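Local coordinates for folylpolyglutamate synthase protein FOLC (Mycobacterium tuberculosis, PDB 2VOS), which probably catalyses the ATP-dependent addition of L-glutamate to dihydropteroate and then to tetrahydrofolate, building folylpolyglutamates, and is seen here with ADP bound, at residues A[48-53]-A[184-189]; A[54-59]-A[132-137]; A[125-130]-A[152-157]; A[244-249]-A[256-261]. One frame throughout, in Å; residues are numbered along the deposited sequence. Where two conformers were deposited one is given.

Three of these contacts interlock, and the fourth stands apart. From the N terminus, helix 48-56 supplies the opening segments of contact 1 and contact 2. Helix 117-140 then opens contact 3 at 125-130 and closes contact 2 at 132-137. Contact 3 closes at 152-157 on helix 151-165, so contacts 2 and 3 cross, and both are nested in the long loop that contact 1 closes at 184-189. Together they tie three helices to one another and to the loop leading into strand 191-194 of the central mixed sheet. Contact 4, in series with the others, closes a short loop between helix 239-251 and edge strand 255-258; the centres of contacts 1 and 4 are about 24 Å apart.

Contact 1: A[48-53]-A[184-189]; sequences TRISAL and TNVINA
Ile50 and Ser51 meet Val186 with no flat group at the interface: neither a ring, an amide nor a guanidinium offers a face or an edge, and the shapes that fit together are methyl branches and a hydroxyl. Val186 CG1 does all the touching on its side. Val186 CG1 lies 4.0 Å from Ile50 CG2 and 3.7 Å from Ser51 OG, and so rests over two consecutive residues of helix 48-56. A first torsion of -75° sets CG1 beside the backbone N of Val186 and turns it to the helix. The Ile50 and Val186 side chains meet at a slant, methyl branch against methyl branch.

The Ser51 hydroxyl is already spoken for by Leu47 O, one turn back in the helix, which leaves it a van der Waals neighbour of the valine methyl. Val186 closes an inverse gamma turn centred on Asn185, its N making a weak bond to Thr184 O; Asn185 ND2 is bonded to Arg180 O and Gly218 O. Helix 151-165 closes the surroundings, with Ala157 against Ile50 and Phe160 against Val186.

The contact is thus small and largely apolar, a helix meeting the loop between strands 170-174 and 191-194. Its cohesion comes from dispersion and from excluding water and has no directional component, since Ser51 OG is bonded to Leu47 O and Val186 O receives Gln61 NE2.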
loop_
_atom_site.group_PDB
_atom_site.type_symbol
_atom_site.label_atom_id
_atom_site.label_comp_id
_atom_site.label_asym_id
_atom_site.label_seq_id
_atom_site.Cartn_x
_atom_site.Cartn_y
_atom_site.Cartn_z
ATOM N N THR A 48 19.721 2.927 -14.796
ATOM C CA THR A 48 20.503 2.365 -15.886
ATOM C C THR A 48 20.176 0.900 -16.146
ATOM O O THR A 48 19.957 0.492 -17.292
ATOM C CB THR A 48 22.023 2.562 -15.630
ATOM O OG1 THR A 48 22.347 3.941 -15.888
ATOM C CG2 THR A 48 22.821 1.715 -16.575
ATOM N N ARG A 49 20.143 0.106 -15.083
ATOM C CA ARG A 49 19.901 -1.321 -15.234
ATOM C C ARG A 49 18.489 -1.607 -15.712
ATOM O O ARG A 49 18.293 -2.378 -16.667
ATOM C CB ARG A 49 20.165 -2.049 -13.912
ATOM C CG ARG A 49 21.644 -2.245 -13.575
ATOM C CD ARG A 49 21.819 -3.051 -12.247
ATOM N NE ARG A 49 20.918 -2.654 -11.151
ATOM C CZ ARG A 49 21.230 -1.816 -10.157
ATOM N NH1 ARG A 49 22.435 -1.234 -10.082
ATOM N NH2 ARG A 49 20.326 -1.536 -9.230
ATOM N N ILE A 50 17.478 -1.051 -15.036
ATOM C CA ILE A 50 16.092 -1.377 -15.392
ATOM C C ILE A 50 15.805 -0.786 -16.791
ATOM O O ILE A 50 15.130 -1.408 -17.604
ATOM C CB ILE A 50 15.102 -0.834 -14.334
ATOM C CG1 ILE A 50 13.664 -1.288 -14.636
ATOM C CG2 ILE A 50 15.117 0.692 -14.284
ATOM C CD1 ILE A 50 13.481 -2.757 -14.497
ATOM N N SER A 51 16.330 0.413 -17.104
ATOM C CA SER A 51 16.198 0.916 -18.483
ATOM C C SER A 51 16.817 -0.003 -19.535
ATOM O O SER A 51 16.214 -0.243 -20.575
ATOM C CB SER A 51 16.794 2.299 -18.648
ATOM O OG SER A 51 16.076 3.216 -17.853
ATOM N N ALA A 52 18.038 -0.473 -19.283
ATOM C CA ALA A 52 18.673 -1.393 -20.195
ATOM C C ALA A 52 17.837 -2.659 -20.378
ATOM O O ALA A 52 17.701 -3.161 -21.495
ATOM C CB ALA A 52 20.100 -1.738 -19.716
ATOM N N LEU A 53 17.359 -3.226 -19.268
ATOM C CA LEU A 53 16.545 -4.457 -19.348
ATOM C C LEU A 53 15.273 -4.226 -20.187
ATOM O O LEU A 53 14.925 -5.066 -21.058
ATOM C CB LEU A 53 16.180 -4.937 -17.968
ATOM C CG LEU A 53 15.320 -6.235 -17.964
ATOM C CD1 LEU A 53 15.971 -7.406 -18.771
ATOM C CD2 LEU A 53 14.961 -6.665 -16.538
ATOM N N THR A 184 10.125 1.651 -11.115
ATOM C CA THR A 184 8.906 1.793 -11.929
ATOM C C THR A 184 8.979 3.060 -12.781
ATOM O O THR A 184 8.143 3.261 -13.660
ATOM C CB THR A 184 7.612 1.931 -11.022
ATOM O OG1 THR A 184 7.750 3.051 -10.120
ATOM C CG2 THR A 184 7.417 0.648 -10.167
ATOM N N ASN A 185 9.961 3.921 -12.512
ATOM C CA ASN A 185 9.914 5.261 -13.112
ATOM C C ASN A 185 10.488 5.276 -14.550
ATOM O O ASN A 185 11.272 6.130 -14.896
ATOM C CB ASN A 185 10.607 6.283 -12.216
ATOM C CG ASN A 185 10.213 7.716 -12.554
ATOM O OD1 ASN A 185 9.101 7.953 -13.031
ATOM N ND2 ASN A 185 11.105 8.668 -12.299
ATOM N N VAL A 186 10.065 4.341 -15.381
ATOM C CA VAL A 186 10.504 4.256 -16.752
ATOM C C VAL A 186 9.267 4.219 -17.652
ATOM O O VAL A 186 9.341 3.703 -18.775
ATOM C CB VAL A 186 11.326 2.920 -16.994
ATOM C CG1 VAL A 186 12.677 3.066 -16.396
ATOM C CG2 VAL A 186 10.607 1.693 -16.363
ATOM N N ILE A 187 8.127 4.735 -17.157
ATOM C CA ILE A 187 6.869 4.630 -17.880
ATOM C C ILE A 187 6.243 5.933 -18.425
ATOM O O ILE A 187 5.311 5.843 -19.304
ATOM C CB ILE A 187 5.816 3.905 -17.067
ATOM C CG1 ILE A 187 5.673 4.510 -15.659
ATOM C CG2 ILE A 187 6.213 2.460 -16.986
ATOM C CD1 ILE A 187 4.538 3.800 -14.803
ATOM N N ASN A 188 6.719 7.107 -17.940
ATOM C CA ASN A 188 6.251 8.380 -18.462
ATOM C C ASN A 188 4.716 8.412 -18.345
ATOM O O ASN A 188 4.040 8.726 -19.296
ATOM C CB ASN A 188 6.706 8.504 -19.927
ATOM C CG ASN A 188 6.527 9.900 -20.505
ATOM O OD1 ASN A 188 6.523 10.904 -19.787
ATOM N ND2 ASN A 188 6.400 9.973 -21.824
ATOM N N ALA A 189 4.167 8.107 -17.170
ATOM C CA ALA A 189 2.742 7.906 -17.048
ATOM C C ALA A 189 1.938 9.165 -17.395
ATOM O O ALA A 189 2.300 10.281 -16.968
ATOM C CB ALA A 189 2.406 7.429 -15.675
#

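Contact 2: A[54-59]-A[132-137]; sequences MDLLGS and ALIDQQ
Leu56 and Ile134 lie side by side, pointing opposite ways, each reaching from its own helix along the flank of the other. The terminal methyl CD1 of Leu56 is the common point. Leu56 CD1 lies 3.5 Å from Ile134 CD1, closer than carbon atoms usually approach, and 3.9 Å from Ile134 CG1, so it runs alongside the end of the isoleucine rather than stopping at its methyl. Leu133 adds a second partner, its CD2 standing 4.0 Å from Leu56 CD1.

The two principal chains are shaped differently. Leu56 carries CD1 straight outward in an extended chain (chi2 178°), whereas Ile134 is folded at its second torsion (-53°), which swings its CD1 round to lie beside the leucine methyl. Ile134 also packs on Ala52 and Leu53 of helix 48-56, and this extends the same apolar seam inward.

Gly58 is the first residue to depart from helical angles, in a Schellman motif. With a positive phi of 89°, it sits where Ser59 N bonds to Met54 O at 2.7 Å and Gly58 N bonds to Asp55 O. The glycine's lack of a side chain suits these angles, where the preceding carbonyl O lies close. Asp135, next to Ile134, is held by a salt bridge to Arg37 and a hydrogen bond from Met149 N.

Chemically the junction is aliphatic throughout. Ile134 is buried while both leucines are exposed, so the seam lies at the edge of the core. The CD1 pair is closely packed, and the junction as a whole is held by dispersion, without directional bonding.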
loop_
_atom_site.group_PDB
_atom_site.type_symbol
_atom_site.label_atom_id
_atom_site.label_comp_id
_atom_site.label_asym_id
_atom_site.label_seq_id
_atom_site.Cartn_x
_atom_site.Cartn_y
_atom_site.Cartn_z
HETATM N N MSE A 54 14.552 -3.132 -19.925
HETATM C CA MSE A 54 13.356 -2.796 -20.726
HETATM C C MSE A 54 13.729 -2.691 -22.223
HETATM O O MSE A 54 13.009 -3.192 -23.066
HETATM C CB MSE A 54 12.763 -1.451 -20.314
HETATM C CG MSE A 54 11.952 -1.437 -19.045
HETATM SE SE MSE A 54 10.589 -2.883 -18.993
HETATM C CE MSE A 54 11.653 -3.666 -17.653
ATOM N N ASP A 55 14.854 -2.040 -22.560
ATOM C CA ASP A 55 15.296 -2.052 -23.964
ATOM C C ASP A 55 15.429 -3.455 -24.577
ATOM O O ASP A 55 14.958 -3.700 -25.690
ATOM C CB ASP A 55 16.636 -1.343 -24.149
ATOM C CG ASP A 55 16.499 0.111 -24.060
ATOM O OD1 ASP A 55 15.360 0.577 -23.733
ATOM O OD2 ASP A 55 17.515 0.798 -24.303
ATOM N N LEU A 56 16.128 -4.331 -23.882
ATOM C CA LEU A 56 16.282 -5.717 -24.331
ATOM C C LEU A 56 14.929 -6.424 -24.492
ATOM O O LEU A 56 14.777 -7.300 -25.340
ATOM C CB LEU A 56 17.115 -6.513 -23.308
ATOM C CG LEU A 56 18.622 -6.213 -23.291
ATOM C CD1 LEU A 56 19.307 -7.044 -22.198
ATOM C CD2 LEU A 56 19.226 -6.534 -24.660
ATOM N N LEU A 57 13.977 -6.085 -23.626
ATOM C CA LEU A 57 12.641 -6.755 -23.618
ATOM C C LEU A 57 11.773 -6.212 -24.722
ATOM O O LEU A 57 10.647 -6.693 -24.909
ATOM C CB LEU A 57 11.934 -6.472 -22.306
ATOM C CG LEU A 57 11.935 -7.554 -21.223
ATOM C CD1 LEU A 57 12.750 -8.736 -21.563
ATOM C CD2 LEU A 57 12.221 -7.066 -19.826
ATOM N N GLY A 58 12.221 -5.165 -25.415
ATOM C CA GLY A 58 11.349 -4.516 -26.371
ATOM C C GLY A 58 10.498 -3.382 -25.783
ATOM O O GLY A 58 9.511 -2.964 -26.409
ATOM N N SER A 59 10.867 -2.847 -24.614
ATOM C CA SER A 59 10.103 -1.708 -24.011
ATOM C C SER A 59 8.609 -2.012 -23.795
ATOM O O SER A 59 7.736 -1.215 -24.145
ATOM C CB SER A 59 10.284 -0.397 -24.820
ATOM O OG SER A 59 11.657 -0.010 -24.790
ATOM N N ALA A 132 19.823 -12.003 -16.740
ATOM C CA ALA A 132 21.220 -12.527 -16.612
ATOM C C ALA A 132 22.201 -11.672 -17.426
ATOM O O ALA A 132 23.334 -11.422 -17.028
ATOM C CB ALA A 132 21.302 -13.973 -17.093
ATOM N N LEU A 133 21.760 -11.230 -18.599
ATOM C CA LEU A 133 22.655 -10.484 -19.476
ATOM C C LEU A 133 22.952 -9.117 -18.872
ATOM O O LEU A 133 24.097 -8.676 -18.868
ATOM C CB LEU A 133 22.029 -10.344 -20.862
ATOM C CG LEU A 133 22.902 -9.699 -21.936
ATOM C CD1 LEU A 133 24.234 -10.481 -22.108
ATOM C CD2 LEU A 133 22.122 -9.655 -23.259
ATOM N N ILE A 134 21.929 -8.445 -18.359
ATOM C CA ILE A 134 22.140 -7.174 -17.654
ATOM C C ILE A 134 22.992 -7.376 -16.404
ATOM O O ILE A 134 23.889 -6.556 -16.136
ATOM C CB ILE A 134 20.816 -6.455 -17.262
ATOM C CG1 ILE A 134 19.983 -6.092 -18.492
ATOM C CG2 ILE A 134 21.113 -5.178 -16.434
ATOM C CD1 ILE A 134 20.758 -5.297 -19.567
ATOM N N ASP A 135 22.734 -8.448 -15.641
ATOM C CA ASP A 135 23.534 -8.759 -14.433
ATOM C C ASP A 135 25.009 -8.834 -14.823
ATOM O O ASP A 135 25.846 -8.332 -14.114
ATOM C CB ASP A 135 23.189 -10.127 -13.787
ATOM C CG ASP A 135 21.887 -10.141 -12.971
ATOM O OD1 ASP A 135 21.399 -9.106 -12.453
ATOM O OD2 ASP A 135 21.327 -11.238 -12.828
ATOM N N GLN A 136 25.318 -9.504 -15.930
ATOM C CA GLN A 136 26.712 -9.703 -16.365
ATOM C C GLN A 136 27.337 -8.409 -16.955
ATOM O O GLN A 136 28.490 -8.085 -16.652
ATOM C CB GLN A 136 26.833 -10.876 -17.361
ATOM N N GLN A 137 26.584 -7.707 -17.818
ATOM C CA GLN A 137 27.052 -6.461 -18.418
ATOM C C GLN A 137 27.265 -5.405 -17.335
ATOM O O GLN A 137 28.189 -4.577 -17.433
ATOM C CB GLN A 137 26.081 -5.956 -19.483
ATOM C CG GLN A 137 26.343 -6.519 -20.864
ATOM C CD GLN A 137 25.210 -6.225 -21.858
ATOM O OE1 GLN A 137 24.340 -5.349 -21.644
ATOM N NE2 GLN A 137 25.214 -6.975 -22.960
#

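Contact 3: A[125-130]-A[152-157]; sequences REIEPL and FEVLTA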
loop_
_atom_site.group_PDB
_atom_site.type_symbol
_atom_site.label_atom_id
_atom_site.label_comp_id
_atom_site.label_asym_id
_atom_site.label_seq_id
_atom_site.Cartn_x
_atom_site.Cartn_y
_atom_site.Cartn_z
ATOM N N ARG A 125 10.881 -16.818 -15.804
ATOM C CA ARG A 125 11.662 -17.616 -16.731
ATOM C C ARG A 125 11.770 -16.931 -18.074
ATOM O O ARG A 125 12.812 -16.964 -18.723
ATOM C CB ARG A 125 11.023 -18.978 -16.953
ATOM C CG ARG A 125 11.103 -19.980 -15.778
ATOM C CD ARG A 125 10.744 -21.383 -16.353
ATOM N NE ARG A 125 11.127 -22.481 -15.469
ATOM C CZ ARG A 125 12.323 -23.066 -15.497
ATOM N NH1 ARG A 125 13.251 -22.654 -16.372
ATOM N NH2 ARG A 125 12.594 -24.063 -14.652
ATOM N N GLU A 126 10.691 -16.311 -18.534
ATOM C CA GLU A 126 10.757 -15.690 -19.858
ATOM C C GLU A 126 11.698 -14.481 -19.892
ATOM O O GLU A 126 12.415 -14.316 -20.879
ATOM C CB GLU A 126 9.378 -15.345 -20.404
ATOM C CG GLU A 126 8.967 -13.919 -20.230
ATOM C CD GLU A 126 7.531 -13.691 -20.760
ATOM O OE1 GLU A 126 7.062 -14.509 -21.567
ATOM O OE2 GLU A 126 6.881 -12.723 -20.367
ATOM N N ILE A 127 11.743 -13.652 -18.832
ATOM C CA ILE A 127 12.719 -12.564 -18.829
ATOM C C ILE A 127 14.128 -12.932 -18.329
ATOM O O ILE A 127 15.092 -12.214 -18.629
ATOM C CB ILE A 127 12.231 -11.303 -18.127
ATOM C CG1 ILE A 127 12.165 -11.511 -16.621
ATOM C CG2 ILE A 127 10.853 -10.827 -18.710
ATOM C CD1 ILE A 127 12.094 -10.140 -15.875
ATOM N N GLU A 128 14.276 -14.072 -17.664
ATOM C CA GLU A 128 15.545 -14.375 -16.959
ATOM C C GLU A 128 16.800 -14.289 -17.867
ATOM O O GLU A 128 17.850 -13.776 -17.435
ATOM C CB GLU A 128 15.498 -15.760 -16.287
ATOM C CG GLU A 128 16.743 -16.049 -15.386
ATOM C CD GLU A 128 16.720 -17.465 -14.801
ATOM O OE1 GLU A 128 16.652 -18.401 -15.596
ATOM O OE2 GLU A 128 16.782 -17.637 -13.560
ATOM N N PRO A 129 16.732 -14.850 -19.103
ATOM C CA PRO A 129 17.990 -14.732 -19.881
ATOM C C PRO A 129 18.424 -13.231 -20.100
ATOM O O PRO A 129 19.621 -12.931 -20.182
ATOM C CB PRO A 129 17.674 -15.433 -21.226
ATOM C CG PRO A 129 16.423 -16.251 -21.005
ATOM C CD PRO A 129 15.690 -15.656 -19.786
ATOM N N LEU A 130 17.459 -12.303 -20.182
ATOM C CA LEU A 130 17.784 -10.895 -20.412
ATOM C C LEU A 130 18.238 -10.257 -19.104
ATOM O O LEU A 130 19.117 -9.395 -19.092
ATOM C CB LEU A 130 16.563 -10.132 -20.991
ATOM C CG LEU A 130 16.055 -10.566 -22.390
ATOM C CD1 LEU A 130 17.269 -10.858 -23.295
ATOM C CD2 LEU A 130 15.087 -11.794 -22.291
ATOM N N PHE A 152 13.660 -5.968 -6.481
ATOM C CA PHE A 152 12.612 -5.078 -6.911
ATOM C C PHE A 152 12.685 -4.758 -8.423
ATOM O O PHE A 152 11.643 -4.728 -9.142
ATOM C CB PHE A 152 12.530 -3.782 -6.055
ATOM C CG PHE A 152 11.264 -2.972 -6.366
ATOM C CD1 PHE A 152 9.996 -3.526 -6.097
ATOM C CD2 PHE A 152 11.336 -1.721 -6.993
ATOM C CE1 PHE A 152 8.814 -2.833 -6.389
ATOM C CE2 PHE A 152 10.175 -1.024 -7.295
ATOM C CZ PHE A 152 8.900 -1.568 -7.006
ATOM N N GLU A 153 13.886 -4.512 -8.938
ATOM C CA GLU A 153 14.028 -4.277 -10.380
ATOM C C GLU A 153 13.476 -5.453 -11.209
ATOM O O GLU A 153 12.732 -5.264 -12.158
ATOM C CB GLU A 153 15.493 -4.011 -10.712
ATOM C CG GLU A 153 15.886 -2.604 -10.342
ATOM C CD GLU A 153 17.408 -2.371 -10.430
ATOM O OE1 GLU A 153 18.171 -3.312 -10.699
ATOM O OE2 GLU A 153 17.843 -1.232 -10.230
ATOM N N VAL A 154 13.823 -6.665 -10.824
ATOM C CA VAL A 154 13.331 -7.840 -11.511
ATOM C C VAL A 154 11.801 -7.993 -11.378
ATOM O O VAL A 154 11.128 -8.279 -12.383
ATOM C CB VAL A 154 14.071 -9.113 -11.045
ATOM C CG1 VAL A 154 13.490 -10.323 -11.763
ATOM C CG2 VAL A 154 15.587 -8.972 -11.346
ATOM N N LEU A 155 11.246 -7.815 -10.166
ATOM C CA LEU A 155 9.799 -7.879 -10.011
ATOM C C LEU A 155 9.111 -6.855 -10.896
ATOM O O LEU A 155 8.071 -7.116 -11.501
ATOM C CB LEU A 155 9.402 -7.625 -8.564
ATOM C CG LEU A 155 9.756 -8.711 -7.571
ATOM C CD1 LEU A 155 9.590 -8.184 -6.081
ATOM C CD2 LEU A 155 8.948 -9.983 -7.854
ATOM N N THR A 156 9.707 -5.675 -11.000
ATOM C CA THR A 156 9.077 -4.597 -11.742
ATOM C C THR A 156 9.117 -4.960 -13.221
ATOM O O THR A 156 8.133 -4.787 -13.923
ATOM C CB THR A 156 9.790 -3.288 -11.472
ATOM O OG1 THR A 156 9.523 -2.919 -10.101
ATOM C CG2 THR A 156 9.284 -2.147 -12.435
ATOM N N ALA A 157 10.234 -5.526 -13.680
ATOM C CA ALA A 157 10.311 -5.941 -15.054
ATOM C C ALA A 157 9.322 -7.066 -15.347
ATOM O O ALA A 157 8.679 -7.101 -16.397
ATOM C CB ALA A 157 11.752 -6.387 -15.406
#
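Ile127 pushes its terminal methyl into helix 151-165, where Ile127 CD1 meets Ala157 CB at 3.8 Å. Ile127 CD1 also touches the preceding turn, 4.1 Å from Val154 O and 4.3 Å from Val154 CG1, so it settles between two residues three apart on one helical face. Its CG1 stands between the backbone N and the carbonyl carbon (chi1 71°), and a nearly extended second torsion then carries CD1 outward.

In the next shell, helix 117-140 is kinked: Pro129 has no N-H to give, and Leu130 N bonds to Ile127 O at 2.8 Å instead of to the turn before. Behind the opposing helix face, Phe152 O is gripped twice by Thr156, whose N and OG1 arrive from opposite faces of the carbonyl plane. The bond from Thr156 OG1 to Phe152 O is 2.9 Å long, and the same hydroxyl lies over one face of the Phe152 ring, toward its rim.

Farther out, Ile127 packs on Met158 and Ala161 as well, and Glu153 forms a salt bridge with Arg49. Ala157 faces Ile50, Leu53 and Met54, which places this buried contact where helices 117-140 and 151-165 meet helix 48-56.

Contact 4: A[244-249]-A[256-261]; sequences VLLAES and VAREDS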
loop_
_atom_site.group_PDB
_atom_site.type_symbol
_atom_site.label_atom_id
_atom_site.label_comp_id
_atom_site.label_asym_id
_atom_site.label_seq_id
_atom_site.Cartn_x
_atom_site.Cartn_y
_atom_site.Cartn_z
ATOM N N VAL A 244 6.319 22.070 -3.152
ATOM C CA VAL A 244 7.262 21.278 -3.931
ATOM C C VAL A 244 6.580 20.508 -5.066
ATOM O O VAL A 244 7.096 20.440 -6.199
ATOM C CB VAL A 244 8.069 20.268 -3.037
ATOM C CG1 VAL A 244 8.762 19.227 -3.913
ATOM C CG2 VAL A 244 9.062 20.999 -2.174
ATOM N N LEU A 245 5.427 19.905 -4.777
ATOM C CA LEU A 245 4.751 19.165 -5.806
ATOM C C LEU A 245 4.265 20.034 -6.963
ATOM O O LEU A 245 4.310 19.592 -8.143
ATOM C CB LEU A 245 3.532 18.408 -5.203
ATOM C CG LEU A 245 3.866 17.421 -4.089
ATOM C CD1 LEU A 245 2.556 16.788 -3.550
ATOM C CD2 LEU A 245 4.796 16.376 -4.632
ATOM N N LEU A 246 3.751 21.227 -6.633
ATOM C CA LEU A 246 3.280 22.168 -7.667
ATOM C C LEU A 246 4.449 22.679 -8.529
ATOM O O LEU A 246 4.347 22.826 -9.767
ATOM C CB LEU A 246 2.540 23.359 -7.031
ATOM C CG LEU A 246 1.254 23.016 -6.263
ATOM C CD1 LEU A 246 0.640 24.243 -5.535
ATOM C CD2 LEU A 246 0.239 22.390 -7.200
ATOM N N ALA A 247 5.570 22.963 -7.866
ATOM C CA ALA A 247 6.807 23.386 -8.582
ATOM C C ALA A 247 7.242 22.330 -9.611
ATOM O O ALA A 247 7.512 22.649 -10.774
ATOM C CB ALA A 247 7.899 23.647 -7.601
ATOM N N GLU A 248 7.289 21.067 -9.183
ATOM C CA GLU A 248 7.682 19.996 -10.064
ATOM C C GLU A 248 6.639 19.775 -11.150
ATOM O O GLU A 248 6.953 19.345 -12.251
ATOM C CB GLU A 248 7.873 18.711 -9.243
ATOM C CG GLU A 248 8.831 18.885 -8.031
ATOM C CD GLU A 248 10.293 19.072 -8.465
ATOM O OE1 GLU A 248 10.838 18.125 -9.081
ATOM O OE2 GLU A 248 10.871 20.154 -8.206
ATOM N N SER A 249 5.373 20.047 -10.847
ATOM C CA SER A 249 4.335 19.858 -11.856
ATOM C C SER A 249 4.502 20.940 -12.931
ATOM O O SER A 249 4.195 20.719 -14.116
ATOM C CB SER A 249 2.935 19.949 -11.229
ATOM O OG SER A 249 2.687 18.907 -10.283
ATOM N N VAL A 256 -2.705 20.100 -12.984
ATOM C CA VAL A 256 -2.808 19.642 -11.635
ATOM C C VAL A 256 -4.249 19.611 -11.150
ATOM O O VAL A 256 -5.001 20.535 -11.420
ATOM C CB VAL A 256 -2.000 20.536 -10.700
ATOM C CG1 VAL A 256 -2.287 20.127 -9.272
ATOM C CG2 VAL A 256 -0.469 20.425 -11.010
ATOM N N ALA A 257 -4.629 18.552 -10.438
ATOM C CA ALA A 257 -5.921 18.477 -9.759
ATOM C C ALA A 257 -5.585 18.202 -8.296
ATOM O O ALA A 257 -4.868 17.227 -7.996
ATOM C CB ALA A 257 -6.741 17.299 -10.351
ATOM N N ARG A 258 -6.139 18.990 -7.380
ATOM C CA ARG A 258 -5.724 18.859 -5.977
ATOM C C ARG A 258 -6.916 18.577 -5.110
ATOM O O ARG A 258 -7.934 19.269 -5.255
ATOM C CB ARG A 258 -5.125 20.180 -5.472
ATOM C CG ARG A 258 -3.848 20.553 -6.161
ATOM C CD ARG A 258 -3.579 22.084 -6.014
ATOM N NE ARG A 258 -4.613 22.833 -6.719
ATOM C CZ ARG A 258 -4.854 24.133 -6.552
ATOM N NH1 ARG A 258 -4.123 24.851 -5.693
ATOM N NH2 ARG A 258 -5.825 24.716 -7.254
ATOM N N GLU A 259 -6.783 17.655 -4.150
ATOM C CA GLU A 259 -7.914 17.429 -3.237
ATOM C C GLU A 259 -8.268 18.686 -2.566
ATOM O O GLU A 259 -7.388 19.502 -2.256
ATOM C CB GLU A 259 -7.692 16.285 -2.224
ATOM C CG GLU A 259 -9.000 15.958 -1.478
ATOM C CD GLU A 259 -8.837 14.743 -0.574
ATOM O OE1 GLU A 259 -7.724 14.179 -0.634
ATOM O OE2 GLU A 259 -9.788 14.369 0.168
ATOM N N ASP A 260 -9.577 18.907 -2.420
ATOM C CA ASP A 260 -10.138 20.118 -1.790
ATOM C C ASP A 260 -10.064 21.348 -2.648
ATOM O O ASP A 260 -10.409 22.437 -2.191
ATOM C CB ASP A 260 -9.526 20.403 -0.408
ATOM C CG ASP A 260 -9.792 19.261 0.593
ATOM O OD1 ASP A 260 -10.877 18.704 0.590
ATOM O OD2 ASP A 260 -8.895 18.850 1.338
ATOM N N SER A 261 -9.575 21.220 -3.873
ATOM C CA SER A 261 -9.724 22.325 -4.848
ATOM C C SER A 261 -10.465 21.857 -6.112
ATOM O O SER A 261 -11.429 22.485 -6.530
ATOM C CB SER A 261 -8.385 22.884 -5.294
ATOM O OG SER A 261 -7.748 23.617 -4.277
#
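Ser249 and Val256 make the tight part of this contact. Val256 CG2 lies 3.4 Å from Ser249 CB, short for two carbons, and 3.6 Å from Ser249 OG. The hydroxyl is turned back into its own helix, Ser249 OG donating to Leu245 O at 2.8 Å from a direction tilted out of the carbonyl plane. This bond fixes the serine rotation (chi1 -64°), while Ser249 N reaches from the opposite face, so that Leu245 O is gripped from both.

Toward solvent the fit is looser. Leu246 CD2 bridges Val256 CG1 and Arg258 CD, each 4.0 Å away, and the leucine crosses both side chains at about a right angle. Only the aliphatic part of Arg258 serves this packing. Its chain bends at the third torsion (-65°), and the guanidinium goes elsewhere, with NE in a salt bridge to Glu262 and one face covered by Ser261 OG.

The helix and strand segments run nearly antiparallel, at 161°, with their axes 10.5 Å apart, as suits a beta-alpha-beta unit of strand 231-234, helix 239-251 and strand 255-258. Edge strand 255-258 bonds to strand 231-234 through Ala257, while helix 239-251 leans on helix 209-217 through Val244, Leu245 and Glu248.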